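Local coordinates for protein phospholethanolamine N-methyltransferase 2 (Haemonchus contortus, PDB 4KRI) that probably catalyses the S-adenosylmethionine-dependent methylation of phosphomonomethylethanolamine on the nematode pathway to phosphocholine, at residues E12-V17 against A21-V26; A38-F43 against T47-C52; E336-Y341 against Y347-L352. One frame throughout, in Å; residues are numbered along the deposited sequence.

Contact 1. Residues E12-V17 against A21-V26; sequences ECLHHV and AEPQQV
Between His15 NE2 and Glu22 OE1 sits a single water, 2.7 Å from NE2 and, as donor, also 2.7 Å from OE1, so the two side chains are joined without a direct hydrogen bond. The water lies in the plane of the imidazole, at its edge. On the other side of the ring's CE1 carbon, ND1 is bonded to Lys19 O, and these two anchors fix how the ring is turned. CE1, a polarised C-H carbon, comes 3.1 Å from Ala21 O near the ring plane. Glu22 OE2 stands obliquely to the ring, 3.4 Å from CE1, with the carboxylate tilted 42° from the imidazole. A bend at chi2 (-61°) folds Glu22, whose CB points away, back toward the histidine. Histidine suits this place because both ring nitrogens find partners where the chain turns from helix to strand. Deeper in, Leu14 CD2 meets Pro23 CG at 4.1 Å; both residues are buried, and Leu14 also rests on Val99 and Ile101 of strand 98-105. The contact is a tight helix-to-strand connection, polar outside and apolar beneath, by which helix 5-18 leads into strand 25-29, paired in parallel with strands 48-52 and 64-70, in an alpha/beta fold.

Contact 2. Residues A38-F43 against T47-C52; sequences ALTEQF and TATSFC
Phe43 leaves the backbone toward Thr47, and its CB is already in contact, 3.9 Å from Thr47 CB. The next atom, CG, lies 3.9 Å from Thr47 CG2, and on the ring CD1 comes 4.0 Å from Thr47 OG1. The methyl approaches the ring obliquely. Beyond these atoms the ring reaches past the threonine into the apolar layer, where Pro23, Val26, Ile11 and Ile68 lie against it; a large flat hydrocarbon group suits a place where one side chain touches both Thr47 and these apolar neighbours. With CG2 anti to its backbone N, Thr47 presents the methyl to Phe43 while its hydroxyl is hydrogen-bonded to Pro23 O, much as Thr40 OG1 is bonded to Arg36 O on its own helix. A beta-branched residue with one polar and one apolar arm therefore serves two neighbours at once.

The second meeting is smaller. Thr40 and Thr49 cross at about a right angle and touch through their methyls, CG2 to CG2 at 3.8 Å. Their hydroxyls, OG1 to OG1, stand 4.1 Å apart, too far for a hydrogen bond. Between the two meetings the chain makes a type I turn from Thr40 to Phe43, closed by Phe43 N to Thr40 O at 3.1 Å, which turns the chain so that Phe43 faces Thr47.

Strand 25-29, helix 33-40 and strand 48-52 form a beta-alpha-beta unit, and this contact is its return leg: the helix lies over the parallel strand pair, Thr40 and Thr49 both touching Ile28, while Phe43 reaches across to helix 5-18 and strand 64-70.

Contact 3. Residues E336-Y341 against Y347-L352; sequences ESFKEY and YYLKNL. With 1SH (2-(methylamino)ethyl dihydrogen phosphate), chain E.
The phosphate end of the phosphomonomethylethanolamine pocket is built partly here, where Tyr341 from helix 336-345 and Tyr347 from the loop after it converge on one ligand oxygen. Tyr341 OH donates to O1 of the ligand at 2.7 Å, and Tyr347 OH donates to the same O1 at 2.8 Å. Tyrosine suits both positions: a rigid ring carries a hydroxyl donor far enough from the backbone to meet the phosphate. Tyr347 OH is held from a second side by Gln184 NE2, which helps to fix the phenol.

The two rings form an offset edge-to-face pair, with the edge of Tyr347 toward the face of Tyr341, centroids 5.8 Å apart and planes at 81°. Tyr347 CE2 lies 3.4 Å from Tyr341 OH, which stands in the plane of the Tyr347 ring at its edge. The two hydroxyls approach O1 from directions about 100° apart. In this methyltransferase domain of the Rossmann type, helix 336-345 follows strand 320-329, whose Tyr327 joins Tyr193, Arg345 and Lys413 in binding the ligand, the two cationic side chains suiting an anionic phosphate.

Phe338, one helical turn earlier, has CG anti to its backbone N (chi1 175°) as Tyr341 does, which carries its ring off the same side of the helix toward the loop. Leu349 comes from the opposite direction, and its CD1 approaches the ring obliquely, 3.5 Å from Phe338 CZ. Leucine, branched and apolar, suits this contact with an aromatic ring. Tyr416 packs edge-to-face with Phe338 and also meets the ring of Tyr341.

The three contacts come in series along the chain. Contacts 1 and 2 are neighbours, their centres 11 Å apart: the strand that contact 1 leads into pairs in parallel with the strand of contact 2, and Val26 N to Ala48 O at 2.9 Å is one of the probable backbone bonds between them. Together they join helix 5-18, strand 25-29, helix 33-40 and strand 48-52, the last at the edge of the sheet, in the N-terminal part. Contact 3 lies on the opposite side of the chain's centre, about 41 Å from contact 1 and 51 Å from contact 2, centre to centre. It belongs to the C-terminal methyltransferase domain, so the substrate site is well separated from both.

Contact 1. Residues E12-V17 against A21-V26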
loop_
_atom_site.group_PDB
_atom_site.type_symbol
_atom_site.label_atom_id
_atom_site.label_comp_id
_atom_site.label_asym_id
_atom_site.label_seq_id
_atom_site.Cartn_x
_atom_site.Cartn_y
_atom_site.Cartn_z
ATOM N N GLU A 12 -14.786 2.591 11.662
ATOM C CA GLU A 12 -14.842 1.985 10.330
ATOM C C GLU A 12 -13.642 1.065 10.093
ATOM O O GLU A 12 -13.790 -0.016 9.520
ATOM C CB GLU A 12 -14.923 3.055 9.230
ATOM C CG GLU A 12 -16.261 3.785 9.202
ATOM C CD GLU A 12 -16.167 5.141 8.513
ATOM O OE1 GLU A 12 -15.064 5.494 8.041
ATOM O OE2 GLU A 12 -17.199 5.841 8.443
ATOM N N CYS A 13 -12.462 1.495 10.538
ATOM C CA CYS A 13 -11.265 0.658 10.446
ATOM C C CYS A 13 -11.444 -0.670 11.178
ATOM O O CYS A 13 -11.019 -1.726 10.684
ATOM C CB CYS A 13 -10.044 1.395 10.988
ATOM S SG CYS A 13 -9.494 2.760 9.926
ATOM N N LEU A 14 -12.076 -0.622 12.344
ATOM C CA LEU A 14 -12.363 -1.835 13.111
ATOM C C LEU A 14 -13.253 -2.761 12.285
ATOM O O LEU A 14 -12.998 -3.962 12.180
ATOM C CB LEU A 14 -13.039 -1.480 14.449
ATOM C CG LEU A 14 -13.522 -2.679 15.274
ATOM C CD1 LEU A 14 -12.360 -3.642 15.591
ATOM C CD2 LEU A 14 -14.205 -2.198 16.559
ATOM N N HIS A 15 -14.290 -2.195 11.681
ATOM C CA HIS A 15 -15.212 -3.007 10.883
ATOM C C HIS A 15 -14.642 -3.560 9.573
ATOM O O HIS A 15 -15.226 -4.469 8.988
ATOM C CB HIS A 15 -16.536 -2.274 10.676
ATOM C CG HIS A 15 -17.383 -2.257 11.910
ATOM N ND1 HIS A 15 -18.171 -3.326 12.284
ATOM C CD2 HIS A 15 -17.518 -1.329 12.892
ATOM C CE1 HIS A 15 -18.771 -3.047 13.430
ATOM N NE2 HIS A 15 -18.396 -1.842 13.816
ATOM N N HIS A 16 -13.495 -3.057 9.125
ATOM C CA HIS A 16 -12.814 -3.701 7.998
ATOM C C HIS A 16 -12.432 -5.133 8.349
ATOM O O HIS A 16 -12.420 -6.022 7.482
ATOM C CB HIS A 16 -11.555 -2.941 7.597
ATOM C CG HIS A 16 -11.829 -1.600 7.002
ATOM N ND1 HIS A 16 -10.900 -0.581 7.001
ATOM C CD2 HIS A 16 -12.933 -1.106 6.390
ATOM C CE1 HIS A 16 -11.421 0.481 6.413
ATOM N NE2 HIS A 16 -12.651 0.190 6.030
ATOM N N VAL A 17 -12.088 -5.342 9.620
ATOM C CA VAL A 17 -11.666 -6.647 10.103
ATOM C C VAL A 17 -12.835 -7.466 10.632
ATOM O O VAL A 17 -12.982 -8.638 10.276
ATOM C CB VAL A 17 -10.616 -6.526 11.217
ATOM C CG1 VAL A 17 -10.123 -7.904 11.629
ATOM C CG2 VAL A 17 -9.467 -5.678 10.752
ATOM N N ALA A 21 -19.937 -7.832 12.659
ATOM C CA ALA A 21 -19.948 -8.120 14.097
ATOM C C ALA A 21 -19.960 -6.852 14.922
ATOM O O ALA A 21 -19.387 -5.837 14.521
ATOM C CB ALA A 21 -18.737 -8.963 14.487
ATOM N N GLU A 22 -20.604 -6.911 16.082
ATOM C CA GLU A 22 -20.368 -5.882 17.075
ATOM C C GLU A 22 -19.477 -6.503 18.137
ATOM O O GLU A 22 -19.759 -7.600 18.624
ATOM C CB GLU A 22 -21.678 -5.362 17.660
ATOM C CG GLU A 22 -22.492 -4.526 16.672
ATOM C CD GLU A 22 -21.755 -3.286 16.198
ATOM O OE1 GLU A 22 -21.097 -2.609 17.019
ATOM O OE2 GLU A 22 -21.842 -2.966 14.996
ATOM N N PRO A 23 -18.396 -5.802 18.493
ATOM C CA PRO A 23 -17.447 -6.372 19.452
ATOM C C PRO A 23 -18.068 -6.475 20.846
ATOM O O PRO A 23 -18.740 -5.537 21.303
ATOM C CB PRO A 23 -16.283 -5.376 19.433
ATOM C CG PRO A 23 -16.918 -4.059 19.017
ATOM C CD PRO A 23 -18.031 -4.433 18.075
ATOM N N GLN A 24 -17.860 -7.602 21.519
ATOM C CA GLN A 24 -18.488 -7.798 22.829
ATOM C C GLN A 24 -17.807 -6.991 23.912
ATOM O O GLN A 24 -18.477 -6.431 24.781
ATOM C CB GLN A 24 -18.500 -9.277 23.224
ATOM C CG GLN A 24 -19.405 -10.149 22.347
ATOM C CD GLN A 24 -19.320 -11.619 22.719
ATOM O OE1 GLN A 24 -18.257 -12.117 23.084
ATOM N NE2 GLN A 24 -20.446 -12.315 22.646
ATOM N N GLN A 25 -16.480 -6.948 23.870
ATOM C CA GLN A 25 -15.715 -6.164 24.849
ATOM C C GLN A 25 -14.744 -5.234 24.142
ATOM O O GLN A 25 -13.901 -5.687 23.363
ATOM C CB GLN A 25 -14.928 -7.080 25.793
ATOM C CG GLN A 25 -15.775 -7.988 26.677
ATOM C CD GLN A 25 -16.473 -7.257 27.813
ATOM O OE1 GLN A 25 -15.958 -6.275 28.360
ATOM N NE2 GLN A 25 -17.655 -7.743 28.179
ATOM N N VAL A 26 -14.850 -3.937 24.419
ATOM C CA VAL A 26 -13.968 -2.954 23.786
ATOM C C VAL A 26 -13.218 -2.190 24.868
ATOM O O VAL A 26 -13.794 -1.852 25.901
ATOM C CB VAL A 26 -14.774 -1.970 22.919
ATOM C CG1 VAL A 26 -13.905 -0.807 22.451
ATOM C CG2 VAL A 26 -15.332 -2.688 21.729
HETATM O O HOH W 1 -19.193 -0.823 16.198
#

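Contact 2. Residues A38-F43 against T47-C52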
loop_
_atom_site.group_PDB
_atom_site.type_symbol
_atom_site.label_atom_id
_atom_site.label_comp_id
_atom_site.label_asym_id
_atom_site.label_seq_id
_atom_site.Cartn_x
_atom_site.Cartn_y
_atom_site.Cartn_z
ATOM N N ALA A 38 -16.820 10.260 22.424
ATOM C CA ALA A 38 -17.268 10.133 21.038
ATOM C C ALA A 38 -17.087 8.701 20.529
ATOM O O ALA A 38 -17.913 8.187 19.773
ATOM C CB ALA A 38 -16.514 11.105 20.147
ATOM N N LEU A 39 -15.991 8.064 20.929
ATOM C CA LEU A 39 -15.769 6.662 20.586
ATOM C C LEU A 39 -16.786 5.762 21.278
ATOM O O LEU A 39 -17.346 4.853 20.665
ATOM C CB LEU A 39 -14.354 6.226 20.972
ATOM C CG LEU A 39 -13.192 6.524 20.033
ATOM C CD1 LEU A 39 -11.870 6.143 20.690
ATOM C CD2 LEU A 39 -13.370 5.773 18.714
ATOM N N THR A 40 -17.029 6.019 22.558
ATOM C CA THR A 40 -17.952 5.195 23.334
ATOM C C THR A 40 -19.364 5.214 22.760
ATOM O O THR A 40 -20.021 4.176 22.693
ATOM C CB THR A 40 -17.992 5.631 24.814
ATOM O OG1 THR A 40 -16.702 5.433 25.410
ATOM C CG2 THR A 40 -19.022 4.814 25.587
ATOM N N GLU A 41 -19.824 6.388 22.332
ATOM C CA GLU A 41 -21.191 6.535 21.827
ATOM C C GLU A 41 -21.395 5.832 20.491
ATOM O O GLU A 41 -22.525 5.692 20.026
ATOM C CB GLU A 41 -21.589 8.014 21.704
ATOM C CG GLU A 41 -21.877 8.720 23.027
ATOM C CD GLU A 41 -22.971 8.051 23.852
ATOM O OE1 GLU A 41 -24.133 7.980 23.394
ATOM O OE2 GLU A 41 -22.669 7.599 24.973
ATOM N N GLN A 42 -20.300 5.395 19.880
ATOM C CA GLN A 42 -20.349 4.655 18.626
ATOM C C GLN A 42 -20.857 3.232 18.835
ATOM O O GLN A 42 -21.248 2.560 17.880
ATOM C CB GLN A 42 -18.960 4.614 17.988
ATOM C CG GLN A 42 -18.531 5.918 17.316
ATOM C CD GLN A 42 -19.269 6.157 16.018
ATOM O OE1 GLN A 42 -19.080 5.430 15.040
ATOM N NE2 GLN A 42 -20.131 7.164 16.006
ATOM N N PHE A 43 -20.845 2.768 20.080
ATOM C CA PHE A 43 -21.216 1.385 20.365
ATOM C C PHE A 43 -22.605 1.265 20.976
ATOM O O PHE A 43 -23.072 2.181 21.661
ATOM C CB PHE A 43 -20.161 0.720 21.263
ATOM C CG PHE A 43 -18.799 0.628 20.623
ATOM C CD1 PHE A 43 -18.586 -0.232 19.557
ATOM C CD2 PHE A 43 -17.738 1.399 21.081
ATOM C CE1 PHE A 43 -17.334 -0.329 18.958
ATOM C CE2 PHE A 43 -16.489 1.311 20.486
ATOM C CZ PHE A 43 -16.289 0.445 19.424
ATOM N N THR A 47 -22.201 -4.180 23.312
ATOM C CA THR A 47 -20.792 -3.942 23.571
ATOM C C THR A 47 -20.599 -3.398 24.975
ATOM O O THR A 47 -21.331 -2.497 25.393
ATOM C CB THR A 47 -20.231 -2.909 22.584
ATOM O OG1 THR A 47 -20.332 -3.423 21.251
ATOM C CG2 THR A 47 -18.769 -2.587 22.908
ATOM N N ALA A 48 -19.637 -3.957 25.705
ATOM C CA ALA A 48 -19.240 -3.397 26.995
ATOM C C ALA A 48 -17.944 -2.661 26.777
ATOM O O ALA A 48 -17.039 -3.185 26.130
ATOM C CB ALA A 48 -19.053 -4.496 28.035
ATOM N N THR A 49 -17.836 -1.447 27.309
ATOM C CA THR A 49 -16.644 -0.645 27.046
ATOM C C THR A 49 -15.897 -0.308 28.329
ATOM O O THR A 49 -16.515 0.061 29.331
ATOM C CB THR A 49 -17.006 0.650 26.277
ATOM O OG1 THR A 49 -15.858 1.504 26.205
ATOM C CG2 THR A 49 -18.123 1.390 26.982
ATOM N N SER A 50 -14.574 -0.465 28.300
ATOM C CA SER A 50 -13.734 -0.024 29.413
ATOM C C SER A 50 -12.827 1.077 28.897
ATOM O O SER A 50 -12.289 0.957 27.801
ATOM C CB SER A 50 -12.857 -1.169 29.918
ATOM O OG SER A 50 -13.621 -2.332 30.185
ATOM N N PHE A 51 -12.623 2.139 29.671
ATOM C CA PHE A 51 -11.690 3.160 29.200
ATOM C C PHE A 51 -10.594 3.514 30.201
ATOM O O PHE A 51 -10.783 3.444 31.419
ATOM C CB PHE A 51 -12.423 4.419 28.718
ATOM C CG PHE A 51 -13.011 5.247 29.822
ATOM C CD1 PHE A 51 -12.255 6.227 30.452
ATOM C CD2 PHE A 51 -14.332 5.070 30.208
ATOM C CE1 PHE A 51 -12.798 6.997 31.464
ATOM C CE2 PHE A 51 -14.886 5.843 31.220
ATOM C CZ PHE A 51 -14.118 6.805 31.849
ATOM N N CYS A 52 -9.442 3.908 29.677
ATOM C CA CYS A 52 -8.388 4.422 30.533
ATOM C C CYS A 52 -7.627 5.549 29.862
ATOM O O CYS A 52 -7.740 5.756 28.654
ATOM C CB CYS A 52 -7.450 3.310 30.984
ATOM S SG CYS A 52 -6.789 2.262 29.680
#

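Contact 3. Residues E336-Y341 against Y347-L352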
loop_
_atom_site.group_PDB
_atom_site.type_symbol
_atom_site.label_atom_id
_atom_site.label_comp_id
_atom_site.label_asym_id
_atom_site.label_seq_id
_atom_site.Cartn_x
_atom_site.Cartn_y
_atom_site.Cartn_z
ATOM N N GLU A 336 17.415 -19.675 -19.083
ATOM C CA GLU A 336 17.700 -19.914 -17.671
ATOM C C GLU A 336 17.944 -18.591 -16.946
ATOM O O GLU A 336 17.599 -18.432 -15.776
ATOM C CB GLU A 336 18.900 -20.871 -17.524
ATOM C CG GLU A 336 19.329 -21.164 -16.085
ATOM C CD GLU A 336 18.280 -21.918 -15.278
ATOM O OE1 GLU A 336 17.359 -22.511 -15.882
ATOM O OE2 GLU A 336 18.381 -21.919 -14.032
ATOM N N SER A 337 18.533 -17.637 -17.661
ATOM C CA SER A 337 18.816 -16.322 -17.109
ATOM C C SER A 337 17.523 -15.559 -16.821
ATOM O O SER A 337 17.411 -14.905 -15.802
ATOM C CB SER A 337 19.690 -15.530 -18.077
ATOM O OG SER A 337 19.817 -14.189 -17.653
ATOM N N PHE A 338 16.549 -15.659 -17.722
ATOM C CA PHE A 338 15.267 -14.993 -17.503
ATOM C C PHE A 338 14.545 -15.640 -16.331
ATOM O O PHE A 338 13.952 -14.960 -15.492
ATOM C CB PHE A 338 14.411 -15.068 -18.769
ATOM C CG PHE A 338 13.022 -14.507 -18.608
ATOM C CD1 PHE A 338 12.815 -13.135 -18.491
ATOM C CD2 PHE A 338 11.918 -15.355 -18.581
ATOM C CE1 PHE A 338 11.526 -12.620 -18.341
ATOM C CE2 PHE A 338 10.631 -14.850 -18.430
ATOM C CZ PHE A 338 10.435 -13.482 -18.312
ATOM N N LYS A 339 14.594 -16.964 -16.277
ATOM C CA LYS A 339 13.938 -17.713 -15.210
ATOM C C LYS A 339 14.548 -17.405 -13.836
ATOM O O LYS A 339 13.826 -17.301 -12.840
ATOM C CB LYS A 339 13.950 -19.219 -15.527
ATOM C CG LYS A 339 12.924 -19.613 -16.609
ATOM C CD LYS A 339 13.455 -20.644 -17.622
ATOM C CE LYS A 339 13.413 -22.069 -17.108
ATOM N NZ LYS A 339 14.078 -23.015 -18.072
ATOM N N GLU A 340 15.865 -17.239 -13.784
ATOM C CA GLU A 340 16.523 -16.852 -12.538
ATOM C C GLU A 340 16.130 -15.430 -12.139
ATOM O O GLU A 340 15.960 -15.141 -10.960
ATOM C CB GLU A 340 18.050 -16.971 -12.647
ATOM C CG GLU A 340 18.559 -18.405 -12.749
ATOM C CD GLU A 340 20.071 -18.474 -12.863
ATOM O OE1 GLU A 340 20.728 -17.413 -12.749
ATOM O OE2 GLU A 340 20.601 -19.588 -13.072
ATOM N N TYR A 341 15.992 -14.549 -13.127
ATOM C CA TYR A 341 15.531 -13.182 -12.891
ATOM C C TYR A 341 14.110 -13.217 -12.337
ATOM O O TYR A 341 13.807 -12.544 -11.348
ATOM C CB TYR A 341 15.613 -12.370 -14.197
ATOM C CG TYR A 341 14.764 -11.111 -14.259
ATOM C CD1 TYR A 341 15.129 -9.964 -13.567
ATOM C CD2 TYR A 341 13.617 -11.066 -15.040
ATOM C CE1 TYR A 341 14.350 -8.809 -13.632
ATOM C CE2 TYR A 341 12.834 -9.924 -15.105
ATOM C CZ TYR A 341 13.214 -8.802 -14.415
ATOM O OH TYR A 341 12.439 -7.667 -14.502
ATOM N N TYR A 347 8.434 -12.735 -9.472
ATOM C CA TYR A 347 7.328 -12.344 -10.338
ATOM C C TYR A 347 6.456 -13.543 -10.688
ATOM O O TYR A 347 6.963 -14.648 -10.927
ATOM C CB TYR A 347 7.839 -11.720 -11.630
ATOM C CG TYR A 347 8.467 -10.349 -11.479
ATOM C CD1 TYR A 347 8.140 -9.513 -10.425
ATOM C CD2 TYR A 347 9.384 -9.897 -12.414
ATOM C CE1 TYR A 347 8.726 -8.247 -10.314
ATOM C CE2 TYR A 347 9.970 -8.657 -12.315
ATOM C CZ TYR A 347 9.643 -7.834 -11.266
ATOM O OH TYR A 347 10.243 -6.594 -11.195
ATOM N N TYR A 348 5.145 -13.312 -10.715
ATOM C CA TYR A 348 4.188 -14.307 -11.194
ATOM C C TYR A 348 3.650 -13.825 -12.531
ATOM O O TYR A 348 2.636 -13.122 -12.593
ATOM C CB TYR A 348 3.058 -14.499 -10.168
ATOM C CG TYR A 348 3.557 -15.140 -8.894
ATOM C CD1 TYR A 348 3.710 -16.513 -8.808
ATOM C CD2 TYR A 348 3.921 -14.369 -7.800
ATOM C CE1 TYR A 348 4.184 -17.107 -7.660
ATOM C CE2 TYR A 348 4.397 -14.959 -6.644
ATOM C CZ TYR A 348 4.522 -16.327 -6.582
ATOM O OH TYR A 348 4.991 -16.933 -5.440
ATOM N N LEU A 349 4.348 -14.175 -13.608
ATOM C CA LEU A 349 4.005 -13.636 -14.931
ATOM C C LEU A 349 2.924 -14.418 -15.665
ATOM O O LEU A 349 2.873 -15.656 -15.611
ATOM C CB LEU A 349 5.243 -13.558 -15.825
ATOM C CG LEU A 349 6.431 -12.768 -15.283
ATOM C CD1 LEU A 349 7.626 -12.947 -16.222
ATOM C CD2 LEU A 349 6.076 -11.291 -15.101
ATOM N N LYS A 350 2.077 -13.677 -16.372
ATOM C CA LYS A 350 1.034 -14.256 -17.210
ATOM C C LYS A 350 1.164 -13.710 -18.622
ATOM O O LYS A 350 1.831 -12.692 -18.837
ATOM C CB LYS A 350 -0.342 -13.866 -16.674
ATOM C CG LYS A 350 -0.620 -14.294 -15.254
ATOM C CD LYS A 350 -1.751 -15.289 -15.230
ATOM C CE LYS A 350 -2.500 -15.252 -13.918
ATOM N NZ LYS A 350 -1.711 -15.777 -12.773
ATOM N N ASN A 351 0.513 -14.372 -19.578
ATOM C CA ASN A 351 0.414 -13.832 -20.933
ATOM C C ASN A 351 -0.943 -13.175 -21.151
ATOM O O ASN A 351 -1.786 -13.185 -20.250
ATOM C CB ASN A 351 0.724 -14.899 -22.001
ATOM C CG ASN A 351 -0.254 -16.064 -21.978
ATOM O OD1 ASN A 351 -1.437 -15.900 -21.694
ATOM N ND2 ASN A 351 0.240 -17.252 -22.311
ATOM N N LEU A 352 -1.155 -12.578 -22.321
ATOM C CA LEU A 352 -2.394 -11.830 -22.541
ATOM C C LEU A 352 -3.612 -12.750 -22.591
ATOM O O LEU A 352 -4.714 -12.365 -22.162
ATOM C CB LEU A 352 -2.311 -10.998 -23.821
ATOM C CG LEU A 352 -1.469 -9.719 -23.755
ATOM C CD1 LEU A 352 -1.460 -9.012 -25.104
ATOM C CD2 LEU A 352 -1.990 -8.799 -22.683
HETATM O O4 1SH E . 12.643 -4.040 -14.141
HETATM P P1 1SH E . 12.763 -4.463 -12.679
HETATM O O1 1SH E . 12.573 -5.917 -12.504
HETATM O O3 1SH E . 14.177 -4.035 -12.132
HETATM O O2 1SH E . 11.617 -3.738 -11.859
HETATM C C1 1SH E . 11.495 -2.416 -11.963
HETATM C C2 1SH E . 10.248 -1.812 -11.332
HETATM N N1 1SH E . 8.983 -2.154 -11.920
HETATM C C3 1SH E . 7.964 -1.629 -11.086
#